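Local coordinates for acyl-CoA Binding Protein (Moniliophthora perniciosa, PDB 3FP5) that probably binds long-chain acyl-CoA esters and carries them within the cell, at residues A[21-25]-A[91-96]; A[35-39]-A[64-68]. All coordinates share one frame; numbering follows the deposited sequence.

Contact 1 of 2, residues A[21-25]-A[91-96]; sequences DGPIK and ADTEES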
ATOM      1  N   ASP A  21       3.040 -16.016  -4.473  1.00 31.58           N
ATOM      2  CA  ASP A  21       3.681 -16.418  -5.715  1.00 31.76           C
ATOM      3  C   ASP A  21       2.690 -16.148  -6.838  1.00 34.01           C
ATOM      4  O   ASP A  21       1.606 -16.729  -6.869  1.00 35.26           O
ATOM      5  CB  ASP A  21       4.046 -17.913  -5.657  1.00 34.86           C
ATOM      6  CG  ASP A  21       4.799 -18.400  -6.898  1.00 34.08           C
ATOM      7  OD1 ASP A  21       5.955 -17.965  -7.125  1.00 27.18           O
ATOM      8  OD2 ASP A  21       4.247 -19.255  -7.629  1.00 33.13           O
ATOM      9  N   GLY A  22       3.048 -15.245  -7.743  1.00 33.78           N
ATOM     10  CA  GLY A  22       2.179 -14.908  -8.855  1.00 25.03           C
ATOM     11  C   GLY A  22       2.828 -13.924  -9.805  1.00 26.93           C
ATOM     12  O   GLY A  22       3.892 -13.380  -9.514  1.00 32.86           O
ATOM     13  N   PRO A  23       2.189 -13.692 -10.958  1.00 23.96           N
ATOM     14  CA  PRO A  23       2.676 -12.768 -11.990  1.00 26.22           C
ATOM     15  C   PRO A  23       2.568 -11.297 -11.575  1.00 29.34           C
ATOM     16  O   PRO A  23       3.269 -10.449 -12.130  1.00 33.03           O
ATOM     17  CB  PRO A  23       1.751 -13.068 -13.182  1.00 25.66           C
ATOM     18  CG  PRO A  23       0.534 -13.697 -12.557  1.00 22.97           C
ATOM     19  CD  PRO A  23       1.109 -14.548 -11.475  1.00 23.69           C
ATOM     20  N   ILE A  24       1.695 -10.994 -10.618  1.00 22.33           N
ATOM     21  CA  ILE A  24       1.613  -9.639 -10.082  1.00 21.23           C
ATOM     22  C   ILE A  24       2.085  -9.674  -8.640  1.00 24.51           C
ATOM     23  O   ILE A  24       1.342 -10.060  -7.738  1.00 25.08           O
ATOM     24  CB  ILE A  24       0.186  -9.062 -10.167  1.00 19.52           C
ATOM     25  CG1 ILE A  24      -0.300  -9.026 -11.620  1.00 21.83           C
ATOM     26  CG2 ILE A  24       0.146  -7.661  -9.548  1.00 23.37           C
ATOM     27  CD1 ILE A  24      -1.787  -8.759 -11.756  1.00 24.28           C
ATOM     28  N   LYS A  25       3.336  -9.284  -8.432  1.00 25.88           N
ATOM     29  CA  LYS A  25       3.987  -9.509  -7.151  1.00 26.18           C
ATOM     30  C   LYS A  25       4.765  -8.289  -6.675  1.00 25.91           C
ATOM     31  O   LYS A  25       5.813  -7.958  -7.236  1.00 27.31           O
ATOM     32  CB  LYS A  25       4.930 -10.708  -7.246  1.00 31.27           C
ATOM     33  CG  LYS A  25       5.483 -11.165  -5.906  1.00 38.94           C
ATOM     34  CD  LYS A  25       6.599 -12.184  -6.092  1.00 50.09           C
ATOM     35  CE  LYS A  25       6.913 -12.906  -4.792  1.00 55.17           C
ATOM     36  NZ  LYS A  25       6.998 -11.972  -3.634  1.00 56.44           N
ATOM     37  N   ALA A  91       3.796  -4.856 -14.463  1.00 20.77           N
ATOM     38  CA  ALA A  91       3.447  -6.260 -14.693  1.00 23.09           C
ATOM     39  C   ALA A  91       2.967  -6.440 -16.128  1.00 22.11           C
ATOM     40  O   ALA A  91       3.327  -7.410 -16.805  1.00 25.82           O
ATOM     41  CB  ALA A  91       2.390  -6.725 -13.716  1.00 18.93           C
ATOM     42  N   ASP A  92       2.125  -5.514 -16.573  1.00 20.75           N
ATOM     43  CA  ASP A  92       1.771  -5.402 -17.977  1.00 21.48           C
ATOM     44  C   ASP A  92       1.166  -6.690 -18.549  1.00 21.71           C
ATOM     45  O   ASP A  92       1.611  -7.207 -19.583  1.00 26.75           O
ATOM     46  CB  ASP A  92       3.004  -4.989 -18.778  1.00 30.04           C
ATOM     47  CG  ASP A  92       2.691  -4.729 -20.234  1.00 30.07           C
ATOM     48  OD1 ASP A  92       1.708  -4.003 -20.516  1.00 32.48           O
ATOM     49  OD2 ASP A  92       3.432  -5.254 -21.092  1.00 39.46           O
ATOM     50  N   THR A  93       0.156  -7.208 -17.862  1.00 16.00           N
ATOM     51  CA  THR A  93      -0.589  -8.368 -18.341  1.00 16.79           C
ATOM     52  C   THR A  93      -2.052  -7.976 -18.525  1.00 17.39           C
ATOM     53  O   THR A  93      -2.487  -6.911 -18.077  1.00 16.74           O
ATOM     54  CB  THR A  93      -0.501  -9.559 -17.359  1.00 21.70           C
ATOM     55  OG1 THR A  93      -1.131  -9.216 -16.119  1.00 21.62           O
ATOM     56  CG2 THR A  93       0.954  -9.944 -17.094  1.00 23.53           C
ATOM     57  N   GLU A  94      -2.823  -8.828 -19.189  1.00 17.68           N
ATOM     58  CA  GLU A  94      -4.239  -8.542 -19.337  1.00 15.96           C
ATOM     59  C   GLU A  94      -4.899  -8.526 -17.971  1.00 13.69           C
ATOM     60  O   GLU A  94      -5.857  -7.789 -17.745  1.00 14.35           O
ATOM     61  CB  GLU A  94      -4.900  -9.583 -20.244  1.00 17.49           C
ATOM     62  CG  GLU A  94      -4.463  -9.457 -21.692  1.00 18.59           C
ATOM     63  CD  GLU A  94      -4.906  -8.140 -22.301  1.00 25.65           C
ATOM     64  OE1 GLU A  94      -6.017  -7.675 -21.967  1.00 24.96           O
ATOM     65  OE2 GLU A  94      -4.147  -7.571 -23.113  1.00 34.02           O
ATOM     66  N   GLU A  95      -4.384  -9.348 -17.059  1.00 14.80           N
ATOM     67  CA  GLU A  95      -4.903  -9.373 -15.695  1.00 13.68           C
ATOM     68  C   GLU A  95      -4.632  -8.042 -14.990  1.00 13.79           C
ATOM     69  O   GLU A  95      -5.540  -7.455 -14.397  1.00 15.31           O
ATOM     70  CB  GLU A  95      -4.302 -10.533 -14.897  1.00 15.71           C
ATOM     71  CG  GLU A  95      -4.777 -10.585 -13.441  1.00 18.33           C
ATOM     72  CD  GLU A  95      -4.153 -11.726 -12.650  1.00 24.50           C
ATOM     73  OE1 GLU A  95      -3.279 -12.433 -13.199  1.00 26.45           O
ATOM     74  OE2 GLU A  95      -4.546 -11.920 -11.477  1.00 26.03           O
ATOM     75  N   SER A  96      -3.396  -7.555 -15.074  1.00 13.54           N
ATOM     76  CA  SER A  96      -3.061  -6.281 -14.439  1.00 14.33           C
ATOM     77  C   SER A  96      -3.846  -5.124 -15.079  1.00 13.99           C
ATOM     78  O   SER A  96      -4.263  -4.195 -14.385  1.00 13.60           O
ATOM     79  CB  SER A  96      -1.546  -6.012 -14.434  1.00 17.13           C
ATOM     80  OG  SER A  96      -1.052  -5.624 -15.699  1.00 16.42           O
TER
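Ile24 reaches across to the turn between helices 73-91 and 94-105 and makes most of this contact. Its CD1 methyl ends 3.8 Å from Ser96 CB and 3.9 Å from Glu95 CG, against the first turn of helix 94-105, while Ile24 CG1 lies 4.1 Å from the methyl CB of Ala91, the last residue of the preceding helix. With CG1 anti to the carbonyl carbon (chi1 -59°) and chi2 extended, the branch runs straight out to that helix start. Pro23 contributes a looser touch: its CG sits 4.1 Å from Glu95 OE1, the ring crossing the extended glutamate chain at about a right angle. Ile24 thus packs against a helix start closed by a capping box. Thr93, the N-cap, takes Ser96 N on OG1 at 3.0 Å, and Ser96 OG in return accepts from Thr93 N at 2.9 Å, both bonds fairly straight (166° and 159°). Ser96 OG is also hydrogen-bonded to Leu88 O, tying the new helix back to the end of the old one. Between the two helices Asp92 turns the chain with positive phi, and its carboxylate forms a salt bridge to Lys97.

Contact 2 of 2, residues A[35-39]-A[64-68]; sequences YKYFK and AWKSV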
ATOM      1  N   TYR A  35       2.367  -1.066   3.313  1.00 14.06           N
ATOM      2  CA  TYR A  35       2.060  -1.145   4.740  1.00 12.64           C
ATOM      3  C   TYR A  35       2.012   0.244   5.359  1.00 11.94           C
ATOM      4  O   TYR A  35       1.046   0.598   6.051  1.00 12.52           O
ATOM      5  CB  TYR A  35       3.090  -1.989   5.508  1.00 11.55           C
ATOM      6  CG  TYR A  35       2.783  -2.040   6.994  1.00 11.24           C
ATOM      7  CD1 TYR A  35       1.807  -2.893   7.485  1.00 14.64           C
ATOM      8  CD2 TYR A  35       3.429  -1.193   7.898  1.00 13.84           C
ATOM      9  CE1 TYR A  35       1.501  -2.934   8.837  1.00 17.08           C
ATOM     10  CE2 TYR A  35       3.132  -1.226   9.252  1.00 14.22           C
ATOM     11  CZ  TYR A  35       2.166  -2.099   9.715  1.00 16.42           C
ATOM     12  OH  TYR A  35       1.855  -2.138  11.053  1.00 18.86           O
ATOM     13  N   LYS A  36       3.054   1.030   5.107  1.00 11.17           N
ATOM     14  CA  LYS A  36       3.193   2.298   5.805  1.00 10.61           C
ATOM     15  C   LYS A  36       2.044   3.235   5.422  1.00 12.87           C
ATOM     16  O   LYS A  36       1.467   3.903   6.285  1.00 14.01           O
ATOM     17  CB  LYS A  36       4.579   2.933   5.576  1.00 12.14           C
ATOM     18  CG  LYS A  36       4.802   3.576   4.211  1.00 13.97           C
ATOM     19  CD  LYS A  36       6.289   3.842   3.981  1.00 13.71           C
ATOM     20  CE  LYS A  36       6.525   4.576   2.669  1.00 16.85           C
ATOM     21  NZ  LYS A  36       7.968   4.632   2.297  1.00 20.81           N
ATOM     22  N   TYR A  37       1.672   3.244   4.144  1.00 10.96           N
ATOM     23  CA  TYR A  37       0.571   4.112   3.730  1.00  9.77           C
ATOM     24  C   TYR A  37      -0.797   3.535   4.088  1.00 11.41           C
ATOM     25  O   TYR A  37      -1.750   4.287   4.305  1.00 12.05           O
ATOM     26  CB  TYR A  37       0.675   4.512   2.252  1.00 15.11           C
ATOM     27  CG  TYR A  37       1.755   5.546   2.044  1.00 10.64           C
ATOM     28  CD1 TYR A  37       1.684   6.786   2.683  1.00  9.39           C
ATOM     29  CD2 TYR A  37       2.864   5.281   1.242  1.00 13.92           C
ATOM     30  CE1 TYR A  37       2.666   7.737   2.504  1.00 11.43           C
ATOM     31  CE2 TYR A  37       3.866   6.227   1.076  1.00 16.00           C
ATOM     32  CZ  TYR A  37       3.757   7.457   1.714  1.00 15.50           C
ATOM     33  OH  TYR A  37       4.736   8.414   1.562  1.00 16.35           O
ATOM     34  N   PHE A  38      -0.902   2.205   4.157  1.00 12.10           N
ATOM     35  CA  PHE A  38      -2.132   1.613   4.653  1.00 10.49           C
ATOM     36  C   PHE A  38      -2.422   2.067   6.089  1.00 10.54           C
ATOM     37  O   PHE A  38      -3.527   2.504   6.389  1.00 10.86           O
ATOM     38  CB  PHE A  38      -2.111   0.088   4.575  1.00 11.10           C
ATOM     39  CG  PHE A  38      -3.316  -0.543   5.212  1.00 11.21           C
ATOM     40  CD1 PHE A  38      -4.515  -0.641   4.516  1.00 12.96           C
ATOM     41  CD2 PHE A  38      -3.261  -1.011   6.519  1.00 14.69           C
ATOM     42  CE1 PHE A  38      -5.632  -1.214   5.106  1.00 15.72           C
ATOM     43  CE2 PHE A  38      -4.374  -1.579   7.118  1.00 17.79           C
ATOM     44  CZ  PHE A  38      -5.563  -1.681   6.417  1.00 15.27           C
ATOM     45  N   LYS A  39      -1.428   1.958   6.968  1.00 12.42           N
ATOM     46  CA  LYS A  39      -1.601   2.409   8.342  1.00 15.34           C
ATOM     47  C   LYS A  39      -1.873   3.909   8.389  1.00 12.23           C
ATOM     48  O   LYS A  39      -2.792   4.359   9.069  1.00 12.87           O
ATOM     49  CB  LYS A  39      -0.377   2.049   9.183  1.00 12.66           C
ATOM     50  CG  LYS A  39      -0.099   0.568   9.196  1.00 12.43           C
ATOM     51  CD  LYS A  39      -1.261  -0.192   9.825  1.00 14.26           C
ATOM     52  CE  LYS A  39      -1.380   0.119  11.304  1.00 18.84           C
ATOM     53  NZ  LYS A  39      -2.286  -0.864  11.983  1.00 22.55           N
ATOM     54  N   ALA A  64       8.786   1.833   8.961  1.00 12.58           N
ATOM     55  CA  ALA A  64       8.147   2.345   7.741  1.00 16.95           C
ATOM     56  C   ALA A  64       6.997   3.289   8.071  1.00 14.48           C
ATOM     57  O   ALA A  64       6.928   4.406   7.555  1.00 11.80           O
ATOM     58  CB  ALA A  64       7.657   1.202   6.863  1.00 15.90           C
ATOM     59  N   TRP A  65       6.103   2.836   8.944  1.00 12.89           N
ATOM     60  CA  TRP A  65       4.990   3.653   9.402  1.00 11.24           C
ATOM     61  C   TRP A  65       5.471   4.968  10.036  1.00 12.01           C
ATOM     62  O   TRP A  65       4.969   6.047   9.698  1.00 12.48           O
ATOM     63  CB  TRP A  65       4.118   2.847  10.377  1.00 10.90           C
ATOM     64  CG  TRP A  65       2.822   3.495  10.729  1.00  9.10           C
ATOM     65  CD1 TRP A  65       2.258   4.589  10.138  1.00 12.00           C
ATOM     66  CD2 TRP A  65       1.911   3.076  11.748  1.00 12.88           C
ATOM     67  NE1 TRP A  65       1.049   4.881  10.736  1.00 11.96           N
ATOM     68  CE2 TRP A  65       0.815   3.967  11.728  1.00 12.23           C
ATOM     69  CE3 TRP A  65       1.914   2.037  12.680  1.00 13.60           C
ATOM     70  CZ2 TRP A  65      -0.268   3.843  12.601  1.00 13.27           C
ATOM     71  CZ3 TRP A  65       0.836   1.919  13.548  1.00 14.32           C
ATOM     72  CH2 TRP A  65      -0.235   2.816  13.504  1.00 13.29           C
ATOM     73  N   LYS A  66       6.446   4.884  10.941  1.00 12.08           N
ATOM     74  CA  LYS A  66       6.993   6.071  11.593  1.00 13.21           C
ATOM     75  C   LYS A  66       7.524   7.058  10.547  1.00 13.37           C
ATOM     76  O   LYS A  66       7.368   8.270  10.692  1.00 14.28           O
ATOM     77  CB  LYS A  66       8.098   5.674  12.593  1.00 11.68           C
ATOM     78  CG  LYS A  66       8.847   6.858  13.211  1.00 14.95           C
ATOM     79  CD  LYS A  66       7.947   7.681  14.116  1.00 18.43           C
ATOM     80  CE  LYS A  66       8.740   8.702  14.935  1.00 19.67           C
ATOM     81  NZ  LYS A  66       7.861   9.298  15.964  1.00 20.56           N
ATOM     82  N   SER A  67       8.101   6.535   9.469  1.00 12.22           N
ATOM     83  CA  SER A  67       8.721   7.387   8.449  1.00 14.90           C
ATOM     84  C   SER A  67       7.731   8.271   7.678  1.00 14.12           C
ATOM     85  O   SER A  67       8.140   9.222   7.003  1.00 20.15           O
ATOM     86  CB  SER A  67       9.571   6.557   7.482  1.00 13.34           C
ATOM     87  OG  SER A  67       8.773   5.877   6.528  1.00 13.79           O
ATOM     88  N   VAL A  68       6.442   7.964   7.769  1.00 12.55           N
ATOM     89  CA  VAL A  68       5.435   8.787   7.103  1.00 12.34           C
ATOM     90  C   VAL A  68       4.560   9.566   8.085  1.00 12.53           C
ATOM     91  O   VAL A  68       3.495  10.074   7.723  1.00 11.96           O
ATOM     92  CB  VAL A  68       4.584   7.991   6.084  1.00 13.07           C
ATOM     93  CG1 VAL A  68       5.471   7.480   4.970  1.00 15.08           C
ATOM     94  CG2 VAL A  68       3.828   6.833   6.758  1.00 11.56           C
TER
HETATM   95  O   HOH W   1       9.124   6.455   4.020  1.00 23.73           O
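The indole of Trp65 carries Lys39 on one face: CB stands over the five-membered ring, 3.4 Å from its centroid and 12° off the normal, a CH-pi contact. Bends at chi2 and chi3 (-62° and -67°) fold the lysine back across the indole, bringing its CE to 3.6 Å from Trp65 CZ3 in the six-membered part. The same lysine lays CG on one face of the Tyr35 ring, 3.5 Å above the plane and toward the rim, so its aliphatic chain serves two aromatic groups. The indole NE1 is hydrogen-bonded to Gly44 O, in the loop after helix 28-42. The Tyr37 ring has Lys36 CG over one face, near the rim, and meets Val68 obliquely, with its OH 3.6 Å from Val68 CG1. Where the two segments run closest, at Lys36 and Trp65, Lys36 CB packs 3.4 Å from Ala64 O. That carbonyl also accepts Ser67 OG at 2.6 Å. Both lysines thus lend methylenes to the interface, while Lys36 NZ is held through a water to Ser67 OG and Lys39 NZ reaches, long and weakly, toward MES, a buffer molecule probably from the crystallisation liquor, which may mark a spot that tolerates an anion.

Overall arrangement
Contacts 1 and 2 lie on opposite sides of the chain's centre, about 25 Å apart between centres and about 13 Å between nearest atoms. Contact 2 is nested along the chain inside the loop that contact 1 closes: 21-25 comes first, then 35-39 on helix 28-42, 64-68, which starts within helix 56-66 and runs on into the loop, and finally 91-96. Helix 28-42 is one covalent route between them, helix 73-91 the other. Contact 2 joins helices 28-42 and 56-66 closer to the chain's centre (about 9 Å against about 16 Å, centre to centre), whereas contact 1 ties the early loop to helix 94-105, which comes on top of the four helices familiar from this family.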